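Local structure of sortase B (Streptococcus pyogenes, 3PSQ) at residues G73-D78 / I92-M97; N33-A38 / I61-E66. The protein is a class B sortase involved in pilus assembly, probably acting through a cysteine acyl-thioester intermediate. All blocks are in the same frame, centred on the assembly; numbering follows the deposited sequence.

Contact 1: G73-D78 / I92-M97; sequences GSVFLD and IYAHHM. With ZN (zinc ion), chain R; ZN (zinc ion), chain L; ACY (acetic acid), chain H.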
ATOM      1  N   GLY A  73       5.815  14.373   5.442  1.00 41.03           N
ATOM      2  CA  GLY A  73       6.185  13.537   4.309  1.00 41.13           C
ATOM      3  C   GLY A  73       4.984  12.888   3.610  1.00 41.47           C
ATOM      4  O   GLY A  73       3.856  13.328   3.820  1.00 41.02           O
ATOM      5  N   SER A  74       5.206  11.843   2.797  1.00 40.25           N
ATOM      6  CA  SER A  74       4.128  11.331   1.903  1.00 40.51           C
ATOM      7  C   SER A  74       4.092   9.811   1.860  1.00 40.74           C
ATOM      8  O   SER A  74       5.090   9.149   2.169  1.00 41.72           O
ATOM      9  CB  SER A  74       4.321  11.819   0.466  1.00 39.73           C
ATOM     10  OG  SER A  74       4.499  13.212   0.353  1.00 40.03           O
ATOM     11  N   VAL A  75       2.951   9.263   1.464  1.00 40.61           N
ATOM     12  CA  VAL A  75       2.820   7.863   1.134  1.00 40.34           C
ATOM     13  C   VAL A  75       3.365   7.584  -0.269  1.00 40.09           C
ATOM     14  O   VAL A  75       3.133   8.355  -1.187  1.00 40.06           O
ATOM     15  CB  VAL A  75       1.342   7.407   1.211  1.00 41.60           C
ATOM     16  CG1 VAL A  75       1.263   5.945   0.766  1.00 40.81           C
ATOM     17  CG2 VAL A  75       0.820   7.597   2.676  1.00 39.62           C
ATOM     18  N   PHE A  76       4.103   6.484  -0.424  1.00 39.94           N
ATOM     19  CA  PHE A  76       4.898   6.252  -1.651  1.00 39.62           C
ATOM     20  C   PHE A  76       4.875   4.782  -2.104  1.00 39.92           C
ATOM     21  O   PHE A  76       4.904   3.874  -1.287  1.00 39.95           O
ATOM     22  CB  PHE A  76       6.348   6.705  -1.418  1.00 39.38           C
ATOM     23  CG  PHE A  76       7.058   5.931  -0.325  1.00 40.58           C
ATOM     24  CD1 PHE A  76       7.795   4.793  -0.627  1.00 38.23           C
ATOM     25  CD2 PHE A  76       6.952   6.327   1.017  1.00 38.39           C
ATOM     26  CE1 PHE A  76       8.485   4.103   0.400  1.00 38.51           C
ATOM     27  CE2 PHE A  76       7.622   5.630   2.025  1.00 38.94           C
ATOM     28  CZ  PHE A  76       8.326   4.487   1.732  1.00 38.55           C
ATOM     29  N   LEU A  77       4.844   4.569  -3.414  1.00 40.33           N
ATOM     30  CA  LEU A  77       5.061   3.265  -3.993  1.00 40.27           C
ATOM     31  C   LEU A  77       6.534   2.914  -3.885  1.00 40.52           C
ATOM     32  O   LEU A  77       7.397   3.728  -4.225  1.00 40.16           O
ATOM     33  CB  LEU A  77       4.658   3.267  -5.478  1.00 40.53           C
ATOM     34  CG  LEU A  77       4.868   1.942  -6.245  1.00 40.83           C
ATOM     35  CD1 LEU A  77       3.984   0.833  -5.667  1.00 38.70           C
ATOM     36  CD2 LEU A  77       4.592   2.059  -7.723  1.00 36.27           C
ATOM     37  N   ASP A  78       6.829   1.692  -3.463  1.00 41.04           N
ATOM     38  CA  ASP A  78       8.206   1.231  -3.410  1.00 41.47           C
ATOM     39  C   ASP A  78       8.991   1.593  -4.700  1.00 42.25           C
ATOM     40  O   ASP A  78       8.486   1.337  -5.811  1.00 43.16           O
ATOM     41  CB  ASP A  78       8.237  -0.282  -3.144  1.00 41.76           C
ATOM     42  CG  ASP A  78       9.642  -0.803  -2.912  1.00 41.64           C
ATOM     43  OD1 ASP A  78      10.444  -0.860  -3.855  1.00 43.83           O
ATOM     44  OD2 ASP A  78       9.967  -1.145  -1.774  1.00 44.36           O
ATOM     45  N   ILE A  92       2.867  -0.140  -1.272  1.00 39.59           N
ATOM     46  CA  ILE A  92       2.634   1.262  -0.964  1.00 38.93           C
ATOM     47  C   ILE A  92       2.836   1.449   0.552  1.00 38.20           C
ATOM     48  O   ILE A  92       2.204   0.783   1.384  1.00 37.16           O
ATOM     49  CB  ILE A  92       1.228   1.726  -1.402  1.00 39.67           C
ATOM     50  CG1 ILE A  92       1.090   1.577  -2.924  1.00 39.27           C
ATOM     51  CG2 ILE A  92       0.984   3.185  -0.943  1.00 37.36           C
ATOM     52  CD1 ILE A  92      -0.259   1.999  -3.520  1.00 39.28           C
ATOM     53  N   TYR A  93       3.760   2.329   0.893  1.00 37.65           N
ATOM     54  CA  TYR A  93       4.269   2.427   2.244  1.00 37.92           C
ATOM     55  C   TYR A  93       4.199   3.882   2.729  1.00 37.45           C
ATOM     56  O   TYR A  93       4.139   4.833   1.915  1.00 37.74           O
ATOM     57  CB  TYR A  93       5.746   1.909   2.258  1.00 38.25           C
ATOM     58  CG  TYR A  93       6.288   1.685   3.632  1.00 38.18           C
ATOM     59  CD1 TYR A  93       5.984   0.532   4.335  1.00 37.83           C
ATOM     60  CD2 TYR A  93       7.080   2.666   4.249  1.00 39.06           C
ATOM     61  CE1 TYR A  93       6.441   0.329   5.635  1.00 38.75           C
ATOM     62  CE2 TYR A  93       7.550   2.473   5.543  1.00 39.02           C
ATOM     63  CZ  TYR A  93       7.238   1.305   6.234  1.00 40.87           C
ATOM     64  OH  TYR A  93       7.715   1.108   7.527  1.00 39.35           O
ATOM     65  N   ALA A  94       4.135   4.050   4.051  1.00 37.51           N
ATOM     66  CA  ALA A  94       4.326   5.372   4.691  1.00 37.66           C
ATOM     67  C   ALA A  94       5.271   5.209   5.860  1.00 37.96           C
ATOM     68  O   ALA A  94       5.152   4.248   6.608  1.00 38.52           O
ATOM     69  CB  ALA A  94       2.979   6.011   5.148  1.00 37.23           C
ATOM     70  N   HIS A  95       6.249   6.109   5.974  1.00 38.11           N
ATOM     71  CA  HIS A  95       7.090   6.156   7.156  1.00 39.46           C
ATOM     72  C   HIS A  95       6.292   6.638   8.372  1.00 40.01           C
ATOM     73  O   HIS A  95       5.102   6.968   8.279  1.00 39.74           O
ATOM     74  CB  HIS A  95       8.318   7.053   6.905  1.00 39.53           C
ATOM     75  CG  HIS A  95       9.352   6.401   6.041  1.00 40.64           C
ATOM     76  ND1 HIS A  95      10.296   5.529   6.544  1.00 39.64           N
ATOM     77  CD2 HIS A  95       9.580   6.479   4.707  1.00 39.54           C
ATOM     78  CE1 HIS A  95      11.060   5.099   5.558  1.00 39.12           C
ATOM     79  NE2 HIS A  95      10.633   5.642   4.435  1.00 36.41           N
ATOM     80  N   HIS A  96       6.945   6.661   9.525  1.00 40.17           N
ATOM     81  CA  HIS A  96       6.234   6.901  10.775  1.00 39.39           C
ATOM     82  C   HIS A  96       5.307   8.112  10.770  1.00 39.68           C
ATOM     83  O   HIS A  96       4.131   7.989  11.144  1.00 40.14           O
ATOM     84  CB  HIS A  96       7.242   6.986  11.942  1.00 40.32           C
ATOM     85  CG  HIS A  96       6.681   7.574  13.206  1.00 39.02           C
ATOM     86  ND1 HIS A  96       5.958   6.831  14.113  1.00 41.92           N
ATOM     87  CD2 HIS A  96       6.792   8.814  13.741  1.00 38.02           C
ATOM     88  CE1 HIS A  96       5.631   7.591  15.151  1.00 41.69           C
ATOM     89  NE2 HIS A  96       6.123   8.800  14.947  1.00 41.20           N
ATOM     90  N   MET A  97       5.803   9.288  10.391  1.00 39.05           N
ATOM     91  CA  MET A  97       4.944  10.470  10.414  1.00 39.28           C
ATOM     92  C   MET A  97       3.779  10.399   9.413  1.00 39.42           C
ATOM     93  O   MET A  97       2.617  10.554   9.825  1.00 38.73           O
ATOM     94  CB  MET A  97       5.725  11.795  10.250  1.00 39.28           C
ATOM     95  CG  MET A  97       6.643  12.157  11.438  1.00 43.73           C
ATOM     96  SD  MET A  97       5.760  12.430  13.023  1.00 54.69           S
ATOM     97  CE  MET A  97       4.195  13.143  12.424  1.00 46.11           C
TER
HETATM   98 ZN    ZN R 330      10.945   5.236   8.350  1.00 38.25          ZN
HETATM   99 ZN    ZN L 316       5.597   4.820  13.946  0.80 33.51          ZN
HETATM  100  C   ACY H 243       8.918   3.632   9.254  1.00 39.45           C
HETATM  101  O   ACY H 243       9.306   2.849   8.324  1.00 38.63           O
HETATM  102  OXT ACY H 243       9.467   4.736   9.479  1.00 38.91           O
HETATM  103  CH3 ACY H 243       7.703   3.265  10.073  1.00 37.84           C
HETATM  104  O   HOH W   1       6.642   8.399   4.331  1.00 36.74           O
HETATM  105  O   HOH W   2       7.697   3.961  14.054  1.00 41.99           O
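Phe76 and Tyr93 lie side by side and point the same way, their ring planes turned 63° apart in an oblique pairing. The Phe76 tip carries the touch: CZ meets Tyr93 CD2 at the edge of the tyrosine ring, at 3.3 Å. Phe76 CG stands between its own N and carbonyl carbon (chi1 62°). Over one face of the phenyl ring sit Tyr93 O and Tyr93 CB, the latter a CH-pi contact 4.1 Å from the centroid. His95 joins this aromatic cluster with its plane 21° from that of Phe76, but slid, with slight overlap; His95 CD2 reaches Phe76 CE2 at 3.4 Å.

Beneath the rings, strands 76-77 and 89-93 form an antiparallel hairpin in the sortase sheet. Phe76 and Tyr93 are its hydrogen-bonded pair, each N donating to the other's O at 2.9 Å. Leu77 and Ile92 share the other face; the side chains of Val75 and Ile92 cross at about a right angle, Val75 CG1 3.3 Å from Ile92 CG2.

His95, the N-cap residue of helix 96-102 and predicted proton donor/acceptor, follows the strand; Tyr93 nears Arg198. His95 ND1 binds a zinc ion at 1.9 Å, and NE2 is engaged by Asn57 O. An acetate, probably from crystallisation, binds that zinc through OXT; its other oxygen lies very close to Tyr93 OH, a bond doubtful in detail. His96 ND1 shares a second zinc with Cys190 and Asp192.

Contact 2: N33-A38 / I61-E66; sequences NSDVMA and INKSVE. With ZN (zinc ion), chain P.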
ATOM      1  N   ASN A  33       5.104  17.457 -10.174  1.00 45.94           N
ATOM      2  CA  ASN A  33       6.123  16.561  -9.675  1.00 45.37           C
ATOM      3  C   ASN A  33       5.988  15.251 -10.435  1.00 45.52           C
ATOM      4  O   ASN A  33       5.066  14.458 -10.199  1.00 44.21           O
ATOM      5  CB  ASN A  33       5.916  16.380  -8.151  1.00 45.69           C
ATOM      6  CG  ASN A  33       6.905  15.388  -7.503  1.00 45.44           C
ATOM      7  OD1 ASN A  33       7.884  14.964  -8.108  1.00 42.39           O
ATOM      8  ND2 ASN A  33       6.620  15.012  -6.278  1.00 43.77           N
ATOM      9  N   SER A  34       6.937  15.004 -11.329  1.00 46.61           N
ATOM     10  CA  SER A  34       6.944  13.761 -12.105  1.00 47.20           C
ATOM     11  C   SER A  34       7.036  12.482 -11.250  1.00 46.32           C
ATOM     12  O   SER A  34       6.767  11.378 -11.765  1.00 46.26           O
ATOM     13  CB  SER A  34       8.053  13.794 -13.146  1.00 47.91           C
ATOM     14  OG  SER A  34       9.330  13.808 -12.509  1.00 52.92           O
ATOM     15  N   ASP A  35       7.396  12.609  -9.963  1.00 44.77           N
ATOM     16  CA  ASP A  35       7.280  11.463  -9.027  1.00 43.51           C
ATOM     17  C   ASP A  35       5.826  11.024  -8.749  1.00 42.66           C
ATOM     18  O   ASP A  35       5.586   9.878  -8.370  1.00 42.34           O
ATOM     19  CB  ASP A  35       7.931  11.788  -7.678  1.00 44.06           C
ATOM     20  CG  ASP A  35       9.452  11.761  -7.712  1.00 43.74           C
ATOM     21  OD1 ASP A  35      10.043  11.592  -8.790  1.00 42.23           O
ATOM     22  OD2 ASP A  35      10.059  11.911  -6.629  1.00 46.61           O
ATOM     23  N   VAL A  36       4.869  11.949  -8.878  1.00 42.17           N
ATOM     24  CA  VAL A  36       3.447  11.629  -8.698  1.00 41.94           C
ATOM     25  C   VAL A  36       3.010  10.602  -9.770  1.00 42.21           C
ATOM     26  O   VAL A  36       3.258  10.809 -10.949  1.00 40.67           O
ATOM     27  CB  VAL A  36       2.553  12.905  -8.714  1.00 42.43           C
ATOM     28  CG1 VAL A  36       1.059  12.537  -8.629  1.00 41.72           C
ATOM     29  CG2 VAL A  36       2.942  13.894  -7.539  1.00 39.79           C
ATOM     30  N   MET A  37       2.396   9.488  -9.367  1.00 42.07           N
ATOM     31  CA  MET A  37       2.122   8.436 -10.369  1.00 42.47           C
ATOM     32  C   MET A  37       0.822   7.645 -10.171  1.00 42.35           C
ATOM     33  O   MET A  37       0.512   6.777 -10.962  1.00 43.17           O
ATOM     34  CB  MET A  37       3.320   7.451 -10.529  1.00 41.60           C
ATOM     35  CG  MET A  37       3.979   7.045  -9.246  1.00 41.37           C
ATOM     36  SD  MET A  37       2.961   6.107  -8.098  1.00 48.71           S
ATOM     37  CE  MET A  37       2.465   4.665  -9.109  1.00 42.29           C
ATOM     38  N   ALA A  38       0.087   7.911  -9.110  1.00 42.20           N
ATOM     39  CA  ALA A  38      -1.198   7.239  -8.914  1.00 42.08           C
ATOM     40  C   ALA A  38      -2.091   7.961  -7.896  1.00 42.33           C
ATOM     41  O   ALA A  38      -1.642   8.834  -7.173  1.00 42.23           O
ATOM     42  CB  ALA A  38      -1.002   5.794  -8.497  1.00 41.27           C
ATOM     43  N   ILE A  61      10.245  10.679   3.400  1.00 42.36           N
ATOM     44  CA  ILE A  61      10.117  10.913   4.852  1.00 42.07           C
ATOM     45  C   ILE A  61       9.761  12.374   5.195  1.00 42.70           C
ATOM     46  O   ILE A  61       8.881  12.607   5.988  1.00 43.97           O
ATOM     47  CB  ILE A  61      11.413  10.531   5.627  1.00 42.35           C
ATOM     48  CG1 ILE A  61      11.690   9.025   5.546  1.00 40.31           C
ATOM     49  CG2 ILE A  61      11.360  11.030   7.080  1.00 39.52           C
ATOM     50  CD1 ILE A  61      13.116   8.659   5.904  1.00 39.06           C
ATOM     51  N   ASN A  62      10.398  13.349   4.556  1.00 42.83           N
ATOM     52  CA  ASN A  62      10.207  14.769   4.876  1.00 42.58           C
ATOM     53  C   ASN A  62       9.977  15.576   3.579  1.00 41.83           C
ATOM     54  O   ASN A  62      10.450  16.723   3.403  1.00 40.60           O
ATOM     55  CB  ASN A  62      11.459  15.324   5.604  1.00 43.64           C
ATOM     56  CG  ASN A  62      11.479  14.999   7.098  1.00 45.39           C
ATOM     57  OD1 ASN A  62      12.397  14.329   7.588  1.00 51.44           O
ATOM     58  ND2 ASN A  62      10.471  15.476   7.833  1.00 47.35           N
ATOM     59  N   LYS A  63       9.243  14.966   2.662  1.00 41.31           N
ATOM     60  CA  LYS A  63       8.919  15.612   1.401  1.00 41.01           C
ATOM     61  C   LYS A  63       7.441  15.432   1.069  1.00 40.94           C
ATOM     62  O   LYS A  63       6.891  14.342   1.210  1.00 41.28           O
ATOM     63  CB  LYS A  63       9.797  15.007   0.306  1.00 40.52           C
ATOM     64  CG  LYS A  63       9.758  15.733  -1.019  1.00 41.27           C
ATOM     65  CD  LYS A  63      10.873  15.076  -1.816  1.00 42.43           C
ATOM     66  CE  LYS A  63      11.038  15.633  -3.178  1.00 43.26           C
ATOM     67  NZ  LYS A  63      12.047  14.770  -3.889  1.00 46.75           N
ATOM     68  N   SER A  64       6.801  16.490   0.596  1.00 41.28           N
ATOM     69  CA  SER A  64       5.375  16.436   0.225  1.00 41.83           C
ATOM     70  C   SER A  64       5.169  15.966  -1.215  1.00 43.22           C
ATOM     71  O   SER A  64       6.099  15.963  -2.027  1.00 43.32           O
ATOM     72  CB  SER A  64       4.792  17.842   0.327  1.00 40.88           C
ATOM     73  OG  SER A  64       5.415  18.647  -0.655  1.00 42.86           O
ATOM     74  N   VAL A  65       3.930  15.632  -1.556  1.00 44.62           N
ATOM     75  CA  VAL A  65       3.592  15.280  -2.932  1.00 45.57           C
ATOM     76  C   VAL A  65       3.946  16.380  -3.915  1.00 46.52           C
ATOM     77  O   VAL A  65       4.270  16.083  -5.057  1.00 46.99           O
ATOM     78  CB  VAL A  65       2.131  14.809  -3.104  1.00 45.65           C
ATOM     79  CG1 VAL A  65       1.925  13.560  -2.324  1.00 46.83           C
ATOM     80  CG2 VAL A  65       1.112  15.883  -2.644  1.00 46.07           C
ATOM     81  N   GLU A  66       3.942  17.638  -3.486  1.00 47.22           N
ATOM     82  CA  GLU A  66       4.329  18.719  -4.400  1.00 48.36           C
ATOM     83  C   GLU A  66       5.842  18.762  -4.593  1.00 48.17           C
ATOM     84  O   GLU A  66       6.313  19.459  -5.473  1.00 49.03           O
ATOM     85  CB  GLU A  66       3.860  20.114  -3.923  1.00 49.19           C
ATOM     86  CG  GLU A  66       2.373  20.333  -3.851  1.00 50.07           C
ATOM     87  CD  GLU A  66       1.793  19.862  -2.517  1.00 52.67           C
ATOM     88  OE1 GLU A  66       2.537  19.359  -1.656  1.00 53.92           O
ATOM     89  OE2 GLU A  66       0.567  19.988  -2.321  1.00 56.57           O
TER
HETATM   90 ZN    ZN P 326      12.071  12.029  -6.566  1.00 40.17          ZN
HETATM   91  O   HOH W   3      12.299  13.849  -7.468  1.00 38.09           O
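A type I turn from Asn33 to Val36, closed by Val36 N to Asn33 O at 2.8 Å, faces the irregular loop 61-66, with Asn33 CA 6.0 Å from Glu66 CA. The link across is the Asn33 carboxamide. CB of Asn33 points toward the loop, and CG is anti to the backbone N (chi1 177°). ND2 donates to Val65 O at 2.9 Å in a nearly straight bond (177° at the hydrogen), and the acceptor lies in the plane of the amide. Seen from the acceptor, the donor stands above the carbonyl plane of Val65. The other end of the amide turns back: Asn33 OD1 accepts from Asp35 N at 3.0 Å, the hydrogen bond of an Asx turn. Both ends of the amide are engaged, which fixes its rotation, and ND2 has a further partner in Tyr60 OH. Val36 CG2 comes up to the same Val65 carbonyl, 3.6 Å from its O.

This turn leads from helix 22-32 into strand 36-41 of the sortase sheet, and Leu29 of that helix touches both Val36 and Val65. Asp35 binds a zinc ion through OD2 at 2.0 Å, and OD2 is also hydrogen-bonded to that same Tyr60 hydroxyl; Glu55 and Glu59 complete the protein ligands, with a bound water. Lys63 extends its chain toward this site, but NZ stays 4.4 Å from Asp35 OD2 and is hydrogen-bonded to Glu59 instead. Its positive charge probably tempers the negative charge gathered by the three carboxylates. Ser64 OG donates to Glu66 OE1 at 3.1 Å, on the lone pair facing away from the other oxygen.

Overall arrangement
The centres of contacts 1 and 2 lie about 10 Å apart, on the same side of the chain's centre, and both reach the one mixed sheet. Along the chain they come in series, 33-38 with 61-66 and then 73-78 with 92-97. Strand 48-53 joins them through the sheet, pairing antiparallel with 36-41 and parallel with 76-77. They also touch directly: Ser74 OG meets Lys63 O at 2.8 Å, a probable hydrogen bond, and Ile61 CG1 packs on His95 CD2 at 3.4 Å. The 61-66 loop thus spans from the zinc-bearing turn, at the more peripheral contact 2, to the predicted catalytic histidine of contact 1.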